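Local coordinates for O-methyltransferase (Burkholderia thailandensis, PDB 3MCZ), which probably transfers a methyl group from S-adenosylmethionine to a hydroxyl of a small-molecule substrate, working as a dimer like related O-methyltransferases, at residues 14-19 with 297-302; 126-131 with 306-311; 286-291 with 314-319. All blocks are in the same frame, centred on the assembly; numbering follows the deposited sequence. Where two conformers were deposited one is given.

Contact 1: residues 14-19 with 297-302; sequences ESTEDK and PALSAD
A surface contact joins the extended N-terminal segment, which precedes helix 25-33, to the first turn of helix 298-310 in the methyltransferase domain. The amide of Ala298 faces two carbonyls at once and makes weak hydrogen bonds to both, 3.4 Å from Ala298 N to Glu17 O and 3.2 Å from Ala298 N to Asp18 O. One residue on, a water takes the N-H of Leu299, donates to Glu17 O and also bonds Thr16 OG1, which lies 2.7 Å from it. Thr16 has OG1 in the crowded position between its backbone N and carbonyl carbon, so that this oxygen leans over Pro297 CB while the methyl CG2 rests on Leu299 CD1 at 3.7 Å. Pro297, preceded by a cis peptide, presents its CB to Glu17 O as well. The Pro297 carbonyl is gripped twice from within the turn, by Ser300 N and by Ser300 OG at 2.6 Å from Pro297 O. Ala298 also packs on Ala82 of the second subunit. With carbonyls and a water meeting N-H groups of a helix start, the N-terminal segment is held by weak, partly solvent-mediated bonds and a small apolar patch.

Contact 2: residues 126-131 with 306-311; sequences PRLGEI and HMMVNT
Apolar packing carries this buried contact between the short helix 128-132 and the last turns of helix 298-310. Ile131 contributes most, using both of its branches. Its CG2, anti to the backbone N, lies 3.6 Å from Met308 O and 3.7 Å from the methyl CE of Met308, a selenomethionine. Its other branch, with CG1 beside the backbone N, extends CD1 to Val309 CG1 at 3.9 Å, the two side chains crossing at about a right angle. Leu128 brings a single methyl: CD2 sits 3.9 Å from Val309 CG2 and equally far from Met308 CE. The selenomethionine leaves its helix with CG anti to the backbone N and bends at chi3 (86°), which turns CE back between Leu128 and Ile131.

Charged groups stay within the first segment. Arg127, at the N-cap position, grips Glu130 side-on: NE bonds OE2 at 2.9 Å, approaching from above the carboxylate plane, whereas NH2 meets the syn lone pair of OE1 at 3.0 Å.

The second subunit adds further partners, with its Tyr43 on Leu128 and its Lys72 packed on Met308 and donating a hydrogen bond to Ile131 O. Two helices meeting through apolar side chains, with a partner subunit against them, are consistent with the intertwined dimers of this O-methyltransferase family.

Contact 3: residues 286-291 with 314-319; sequences LTMTMN and GELHPT
Met290, a selenomethionine just beyond the end of strand 281-288, reaches over the loop that leads into helix 319-328. In the conformer described, one of two modelled, CB touches Leu316 CD2 at 3.9 Å. CG, anti to the backbone N (chi1 163°), then passes 3.8 Å from Pro318 CA. The selenium comes closest, 3.0 Å from Leu316 O, and also lies against Pro318 CD. A bend at chi3 (-97°) sends CE back alongside Leu316, near its carbonyl oxygen and CB. Leu316 returns the contact tip to tip and lays its CD2 on Met288 CB at 3.7 Å.

Thr319, the first residue of the following helix, bonds both the N-H and the C=O of Met290. Met290 N donates to Thr319 OG1 (3.0 Å), and Thr319 N donates to Met290 O at 2.9 Å, in the carbonyl plane. Beside this pair a water has four partners, accepting from Thr287 OG1 and Thr319 OG1 and donating to Met288 O and His317 O. Thr319 OG1 therefore accepts from an amide and gives its proton to the water. The reciprocal pair and the water give partners to Met290 N and O, Thr319 OG1 and the carbonyls of Met288 and His317 where strand end meets helix start in a buried contact.

Overall arrangement
Helix 298-310 runs through the set: contact 1 uses its first turn and contact 2 its last, their centres about 20 Å apart, while contact 3 joins the segments that lead away from strand 281-288 and into helix 319-328. Contact 1 is at the surface and relies on weak backbone bonds and a water; contacts 2 and 3 are buried. Contact 2 is apolar packing between its segments, whereas contact 3 combines apolar packing with two good hydrogen bonds and a water. Contacts 1 and 3 touch directly, Ser300 CB lying 3.3 Å from Thr289 O, and Met308 CB packs on Gly314 O between contacts 2 and 3. All three reach the second subunit.

Contact 1: residues 14-19 with 297-302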
loop_
_atom_site.group_PDB
_atom_site.type_symbol
_atom_site.label_atom_id
_atom_site.label_comp_id
_atom_site.label_asym_id
_atom_site.label_seq_id
_atom_site.Cartn_x
_atom_site.Cartn_y
_atom_site.Cartn_z
ATOM N N GLU A 14 -9.582 3.939 17.765
ATOM C CA GLU A 14 -8.622 4.067 18.892
ATOM C C GLU A 14 -7.506 5.059 18.558
ATOM O O GLU A 14 -7.118 5.197 17.390
ATOM C CB GLU A 14 -8.022 2.711 19.273
ATOM N N SER A 15 -7.002 5.752 19.581
ATOM C CA SER A 15 -6.166 6.944 19.370
ATOM C C SER A 15 -4.837 6.669 18.647
ATOM O O SER A 15 -4.460 5.515 18.436
ATOM C CB SER A 15 -5.906 7.663 20.696
ATOM O OG SER A 15 -5.502 9.000 20.450
ATOM N N THR A 16 -4.139 7.747 18.270
ATOM C CA THR A 16 -2.925 7.650 17.445
ATOM C C THR A 16 -1.792 8.623 17.862
ATOM O O THR A 16 -2.021 9.672 18.478
ATOM C CB THR A 16 -3.258 7.886 15.928
ATOM O OG1 THR A 16 -3.293 9.297 15.637
ATOM C CG2 THR A 16 -4.600 7.248 15.555
ATOM N N GLU A 17 -0.579 8.264 17.454
ATOM C CA GLU A 17 0.655 8.977 17.794
ATOM C C GLU A 17 0.771 10.389 17.228
ATOM O O GLU A 17 0.365 10.654 16.096
ATOM C CB GLU A 17 1.842 8.175 17.244
ATOM C CG GLU A 17 2.122 6.915 18.021
ATOM C CD GLU A 17 2.755 7.223 19.375
ATOM O OE1 GLU A 17 3.964 7.571 19.429
ATOM O OE2 GLU A 17 2.030 7.130 20.379
ATOM N N ASP A 18 1.396 11.280 17.985
ATOM C CA ASP A 18 1.742 12.601 17.460
ATOM C C ASP A 18 2.658 12.525 16.214
ATOM O O ASP A 18 2.499 13.296 15.266
ATOM C CB ASP A 18 2.426 13.429 18.545
ATOM C CG ASP A 18 1.443 14.021 19.559
ATOM O OD1 ASP A 18 0.208 13.987 19.337
ATOM O OD2 ASP A 18 1.925 14.537 20.583
ATOM N N LYS A 19 3.602 11.582 16.232
ATOM C CA LYS A 19 4.654 11.497 15.212
ATOM C C LYS A 19 4.563 10.204 14.385
ATOM O O LYS A 19 4.297 9.142 14.927
ATOM C CB LYS A 19 6.021 11.596 15.901
ATOM C CG LYS A 19 6.280 12.966 16.555
ATOM C CD LYS A 19 6.777 14.001 15.526
ATOM C CE LYS A 19 6.877 15.421 16.141
ATOM N NZ LYS A 19 7.693 15.466 17.392
ATOM N N PRO A 297 -2.335 15.279 15.523
ATOM C CA PRO A 297 -1.619 13.989 15.365
ATOM C C PRO A 297 -1.340 13.671 13.907
ATOM O O PRO A 297 -2.079 14.116 13.040
ATOM C CB PRO A 297 -2.592 12.943 15.939
ATOM C CG PRO A 297 -3.785 13.694 16.422
ATOM C CD PRO A 297 -3.659 15.132 16.145
ATOM N N ALA A 298 -0.268 12.913 13.634
ATOM C CA ALA A 298 0.181 12.727 12.264
ATOM C C ALA A 298 -0.921 12.172 11.367
ATOM O O ALA A 298 -1.027 12.531 10.177
ATOM C CB ALA A 298 1.430 11.803 12.216
ATOM N N LEU A 299 -1.705 11.243 11.896
ATOM C CA LEU A 299 -2.735 10.617 11.062
ATOM C C LEU A 299 -3.853 11.613 10.656
ATOM O O LEU A 299 -4.520 11.412 9.647
ATOM C CB LEU A 299 -3.253 9.326 11.715
ATOM C CG LEU A 299 -2.212 8.170 11.654
ATOM C CD1 LEU A 299 -2.767 6.905 12.341
ATOM C CD2 LEU A 299 -1.706 7.820 10.199
ATOM N N SER A 300 -3.975 12.742 11.344
ATOM C CA SER A 300 -4.893 13.813 10.917
ATOM C C SER A 300 -4.501 14.475 9.606
ATOM O O SER A 300 -5.367 14.760 8.780
ATOM C CB SER A 300 -5.067 14.896 12.027
ATOM O OG SER A 300 -3.927 15.732 12.161
ATOM N N ALA A 301 -3.208 14.691 9.381
ATOM C CA ALA A 301 -2.732 15.229 8.106
ATOM C C ALA A 301 -2.990 14.251 6.953
ATOM O O ALA A 301 -3.384 14.664 5.854
ATOM C CB ALA A 301 -1.242 15.560 8.181
ATOM N N ASP A 302 -2.815 12.971 7.248
ATOM C CA ASP A 302 -3.117 11.915 6.281
ATOM C C ASP A 302 -4.585 11.945 5.951
ATOM O O ASP A 302 -4.957 11.864 4.793
ATOM C CB ASP A 302 -2.739 10.535 6.818
ATOM C CG ASP A 302 -3.170 9.417 5.876
ATOM O OD1 ASP A 302 -2.744 9.471 4.703
ATOM O OD2 ASP A 302 -3.988 8.556 6.277
HETATM O O HOH W 1 -1.025 9.730 14.324
#

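Contact 2: residues 126-131 with 306-311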
loop_
_atom_site.group_PDB
_atom_site.type_symbol
_atom_site.label_atom_id
_atom_site.label_comp_id
_atom_site.label_asym_id
_atom_site.label_seq_id
_atom_site.Cartn_x
_atom_site.Cartn_y
_atom_site.Cartn_z
ATOM N N PRO A 126 -2.862 7.440 -7.830
ATOM C CA PRO A 126 -1.821 7.878 -8.730
ATOM C C PRO A 126 -2.187 9.141 -9.513
ATOM O O PRO A 126 -1.345 9.680 -10.221
ATOM C CB PRO A 126 -1.667 6.690 -9.690
ATOM C CG PRO A 126 -2.176 5.571 -8.961
ATOM C CD PRO A 126 -3.347 6.110 -8.218
ATOM N N ARG A 127 -3.423 9.619 -9.367
ATOM C CA ARG A 127 -3.845 10.815 -10.090
ATOM C C ARG A 127 -3.797 12.028 -9.211
ATOM O O ARG A 127 -4.393 13.063 -9.547
ATOM C CB ARG A 127 -5.241 10.595 -10.702
ATOM C CG ARG A 127 -5.236 9.470 -11.690
ATOM C CD ARG A 127 -6.626 9.133 -12.233
ATOM N NE ARG A 127 -6.978 10.139 -13.222
ATOM C CZ ARG A 127 -8.055 10.127 -14.007
ATOM N NH1 ARG A 127 -8.954 9.150 -13.938
ATOM N NH2 ARG A 127 -8.217 11.124 -14.867
ATOM N N LEU A 128 -3.034 11.942 -8.111
ATOM C CA LEU A 128 -2.827 13.058 -7.244
ATOM C C LEU A 128 -2.469 14.331 -7.954
ATOM O O LEU A 128 -2.965 15.398 -7.582
ATOM C CB LEU A 128 -1.728 12.796 -6.221
ATOM C CG LEU A 128 -2.140 12.387 -4.831
ATOM C CD1 LEU A 128 -0.907 11.927 -4.042
ATOM C CD2 LEU A 128 -2.822 13.618 -4.109
ATOM N N GLY A 129 -1.531 14.247 -8.900
ATOM C CA GLY A 129 -1.060 15.424 -9.645
ATOM C C GLY A 129 -2.189 16.184 -10.323
ATOM O O GLY A 129 -2.162 17.401 -10.392
ATOM N N GLU A 130 -3.185 15.467 -10.838
ATOM C CA GLU A 130 -4.333 16.110 -11.487
ATOM C C GLU A 130 -5.237 16.807 -10.462
ATOM O O GLU A 130 -5.777 17.890 -10.731
ATOM C CB GLU A 130 -5.192 15.089 -12.261
ATOM C CG GLU A 130 -4.498 14.419 -13.431
ATOM C CD GLU A 130 -5.331 13.265 -14.003
ATOM O OE1 GLU A 130 -6.435 13.540 -14.520
ATOM O OE2 GLU A 130 -4.891 12.083 -13.913
ATOM N N ILE A 131 -5.454 16.145 -9.337
ATOM C CA ILE A 131 -6.326 16.662 -8.266
ATOM C C ILE A 131 -5.769 17.936 -7.703
ATOM O O ILE A 131 -6.510 18.909 -7.499
ATOM C CB ILE A 131 -6.532 15.643 -7.086
ATOM C CG1 ILE A 131 -7.024 14.283 -7.601
ATOM C CG2 ILE A 131 -7.502 16.259 -6.009
ATOM C CD1 ILE A 131 -7.012 13.191 -6.531
ATOM N N HIS A 306 -6.472 12.420 2.401
ATOM C CA HIS A 306 -7.419 11.391 1.979
ATOM C C HIS A 306 -8.724 12.046 1.495
ATOM O O HIS A 306 -9.260 11.718 0.427
ATOM C CB HIS A 306 -7.636 10.450 3.158
ATOM C CG HIS A 306 -8.305 9.154 2.825
ATOM N ND1 HIS A 306 -8.328 8.102 3.712
ATOM C CD2 HIS A 306 -8.950 8.730 1.719
ATOM C CE1 HIS A 306 -8.980 7.086 3.167
ATOM N NE2 HIS A 306 -9.382 7.448 1.961
HETATM N N MSE A 307 -9.215 12.999 2.254
HETATM C CA MSE A 307 -10.485 13.652 1.931
HETATM C C MSE A 307 -10.345 14.540 0.708
HETATM O O MSE A 307 -11.257 14.584 -0.091
HETATM C CB MSE A 307 -11.004 14.467 3.127
HETATM C CG MSE A 307 -11.434 13.624 4.333
HETATM SE SE MSE A 307 -12.724 12.223 3.908
HETATM C CE MSE A 307 -13.762 13.180 2.590
HETATM N N MSE A 308 -9.187 15.179 0.540
HETATM C CA MSE A 308 -8.865 15.941 -0.673
HETATM C C MSE A 308 -8.852 15.031 -1.895
HETATM O O MSE A 308 -9.324 15.417 -2.985
HETATM C CB MSE A 308 -7.499 16.636 -0.502
HETATM C CG MSE A 308 -7.166 17.643 -1.579
HETATM SE SE MSE A 308 -5.315 17.794 -1.867
HETATM C CE MSE A 308 -5.228 16.447 -3.039
ATOM N N VAL A 309 -8.339 13.805 -1.753
ATOM C CA VAL A 309 -8.423 12.898 -2.907
ATOM C C VAL A 309 -9.902 12.550 -3.209
ATOM O O VAL A 309 -10.293 12.486 -4.398
ATOM C CB VAL A 309 -7.552 11.637 -2.735
ATOM C CG1 VAL A 309 -7.860 10.582 -3.819
ATOM C CG2 VAL A 309 -6.056 12.042 -2.736
ATOM N N ASN A 310 -10.678 12.287 -2.167
ATOM C CA ASN A 310 -12.071 11.856 -2.311
ATOM C C ASN A 310 -13.041 12.906 -2.848
ATOM O O ASN A 310 -13.959 12.567 -3.563
ATOM C CB ASN A 310 -12.667 11.358 -0.998
ATOM C CG ASN A 310 -12.128 9.988 -0.556
ATOM O OD1 ASN A 310 -11.394 9.305 -1.284
ATOM N ND2 ASN A 310 -12.468 9.615 0.704
ATOM N N THR A 311 -12.874 14.155 -2.468
ATOM C CA THR A 311 -13.822 15.195 -2.877
ATOM C C THR A 311 -13.103 16.544 -3.098
ATOM O O THR A 311 -12.122 16.858 -2.388
ATOM C CB THR A 311 -14.983 15.287 -1.817
ATOM O OG1 THR A 311 -16.108 15.930 -2.411
ATOM C CG2 THR A 311 -14.586 16.021 -0.579
#

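Contact 3: residues 286-291 with 314-319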
loop_
_atom_site.group_PDB
_atom_site.type_symbol
_atom_site.label_atom_id
_atom_site.label_comp_id
_atom_site.label_asym_id
_atom_site.label_seq_id
_atom_site.Cartn_x
_atom_site.Cartn_y
_atom_site.Cartn_z
ATOM N N LEU A 286 -18.824 15.870 15.660
ATOM C CA LEU A 286 -17.821 14.846 15.770
ATOM C C LEU A 286 -16.828 15.075 14.635
ATOM O O LEU A 286 -17.212 15.168 13.471
ATOM C CB LEU A 286 -18.485 13.498 15.606
ATOM C CG LEU A 286 -17.602 12.290 15.815
ATOM C CD1 LEU A 286 -17.068 12.240 17.256
ATOM C CD2 LEU A 286 -18.451 11.041 15.486
ATOM N N THR A 287 -15.555 15.160 14.976
ATOM C CA THR A 287 -14.547 15.495 14.007
ATOM C C THR A 287 -13.215 14.832 14.387
ATOM O O THR A 287 -12.881 14.695 15.583
ATOM C CB THR A 287 -14.439 17.024 13.861
ATOM O OG1 THR A 287 -13.553 17.324 12.790
ATOM C CG2 THR A 287 -13.907 17.710 15.161
HETATM N N MSE A 288 -12.450 14.390 13.393
HETATM C CA MSE A 288 -11.149 13.816 13.709
HETATM C C MSE A 288 -10.271 14.886 14.354
HETATM O O MSE A 288 -10.144 16.002 13.849
HETATM C CB MSE A 288 -10.417 13.275 12.483
HETATM C CG MSE A 288 -9.074 12.621 12.901
HETATM SE SE MSE A 288 -8.349 11.548 11.460
HETATM C CE MSE A 288 -9.913 10.398 11.515
ATOM N N THR A 289 -9.600 14.527 15.425
ATOM C CA THR A 289 -8.819 15.514 16.185
ATOM C C THR A 289 -7.620 16.012 15.363
ATOM O O THR A 289 -6.845 15.208 14.818
ATOM C CB THR A 289 -8.298 14.884 17.466
ATOM O OG1 THR A 289 -9.405 14.385 18.214
ATOM C CG2 THR A 289 -7.507 15.883 18.316
HETATM N N MSE A 290 -7.497 17.323 15.253
HETATM C CA MSE A 290 -6.396 17.936 14.515
HETATM C C MSE A 290 -6.003 19.221 15.219
HETATM O O MSE A 290 -6.851 20.100 15.419
HETATM C CB MSE A 290 -6.851 18.241 13.085
HETATM C CG MSE A 290 -5.949 19.221 12.355
HETATM SE SE MSE A 290 -6.616 19.755 10.621
HETATM C CE MSE A 290 -5.440 18.394 9.742
ATOM N N ASN A 291 -4.733 19.348 15.559
ATOM C CA ASN A 291 -4.246 20.553 16.189
ATOM C C ASN A 291 -4.121 21.694 15.167
ATOM O O ASN A 291 -4.145 21.461 13.941
ATOM C CB ASN A 291 -2.905 20.277 16.876
ATOM C CG ASN A 291 -3.027 19.257 17.985
ATOM O OD1 ASN A 291 -4.121 18.948 18.420
ATOM N ND2 ASN A 291 -1.917 18.728 18.430
ATOM N N GLY A 314 -12.406 18.561 -0.053
ATOM C CA GLY A 314 -12.089 17.716 1.097
ATOM C C GLY A 314 -10.928 18.280 1.895
ATOM O O GLY A 314 -9.869 18.632 1.330
ATOM N N GLU A 315 -11.089 18.376 3.209
ATOM C CA GLU A 315 -10.034 18.923 4.037
ATOM C C GLU A 315 -10.440 18.782 5.479
ATOM O O GLU A 315 -11.609 19.068 5.804
ATOM C CB GLU A 315 -9.858 20.399 3.711
ATOM C CG GLU A 315 -8.910 21.131 4.662
ATOM C CD GLU A 315 -8.656 22.603 4.282
ATOM O OE1 GLU A 315 -9.416 23.166 3.454
ATOM O OE2 GLU A 315 -7.687 23.203 4.842
ATOM N N LEU A 316 -9.522 18.374 6.346
ATOM C CA LEU A 316 -9.823 18.279 7.768
ATOM C C LEU A 316 -9.484 19.635 8.355
ATOM O O LEU A 316 -8.391 20.081 8.205
ATOM C CB LEU A 316 -9.021 17.168 8.468
ATOM C CG LEU A 316 -9.359 16.920 9.948
ATOM C CD1 LEU A 316 -10.849 16.629 10.189
ATOM C CD2 LEU A 316 -8.441 15.780 10.517
ATOM N N HIS A 317 -10.442 20.281 9.014
ATOM C CA HIS A 317 -10.232 21.552 9.667
ATOM C C HIS A 317 -9.772 21.351 11.117
ATOM O O HIS A 317 -10.237 20.413 11.793
ATOM C CB HIS A 317 -11.518 22.377 9.607
ATOM C CG HIS A 317 -12.020 22.540 8.208
ATOM N ND1 HIS A 317 -11.306 23.234 7.252
ATOM C CD2 HIS A 317 -13.116 22.057 7.589
ATOM C CE1 HIS A 317 -11.960 23.185 6.103
ATOM N NE2 HIS A 317 -13.066 22.485 6.282
ATOM N N PRO A 318 -8.862 22.209 11.584
ATOM C CA PRO A 318 -8.416 22.052 12.962
ATOM C C PRO A 318 -9.537 22.126 13.982
ATOM O O PRO A 318 -10.433 22.959 13.881
ATOM C CB PRO A 318 -7.415 23.188 13.162
ATOM C CG PRO A 318 -6.928 23.533 11.735
ATOM C CD PRO A 318 -8.103 23.255 10.853
ATOM N N THR A 319 -9.431 21.273 14.994
ATOM C CA THR A 319 -10.444 21.170 16.022
ATOM C C THR A 319 -10.611 22.442 16.832
ATOM O O THR A 319 -11.736 22.821 17.098
ATOM C CB THR A 319 -10.177 19.909 16.900
ATOM O OG1 THR A 319 -10.019 18.780 16.010
ATOM C CG2 THR A 319 -11.338 19.672 17.862
HETATM O O HOH W 2 -11.015 18.575 13.657
#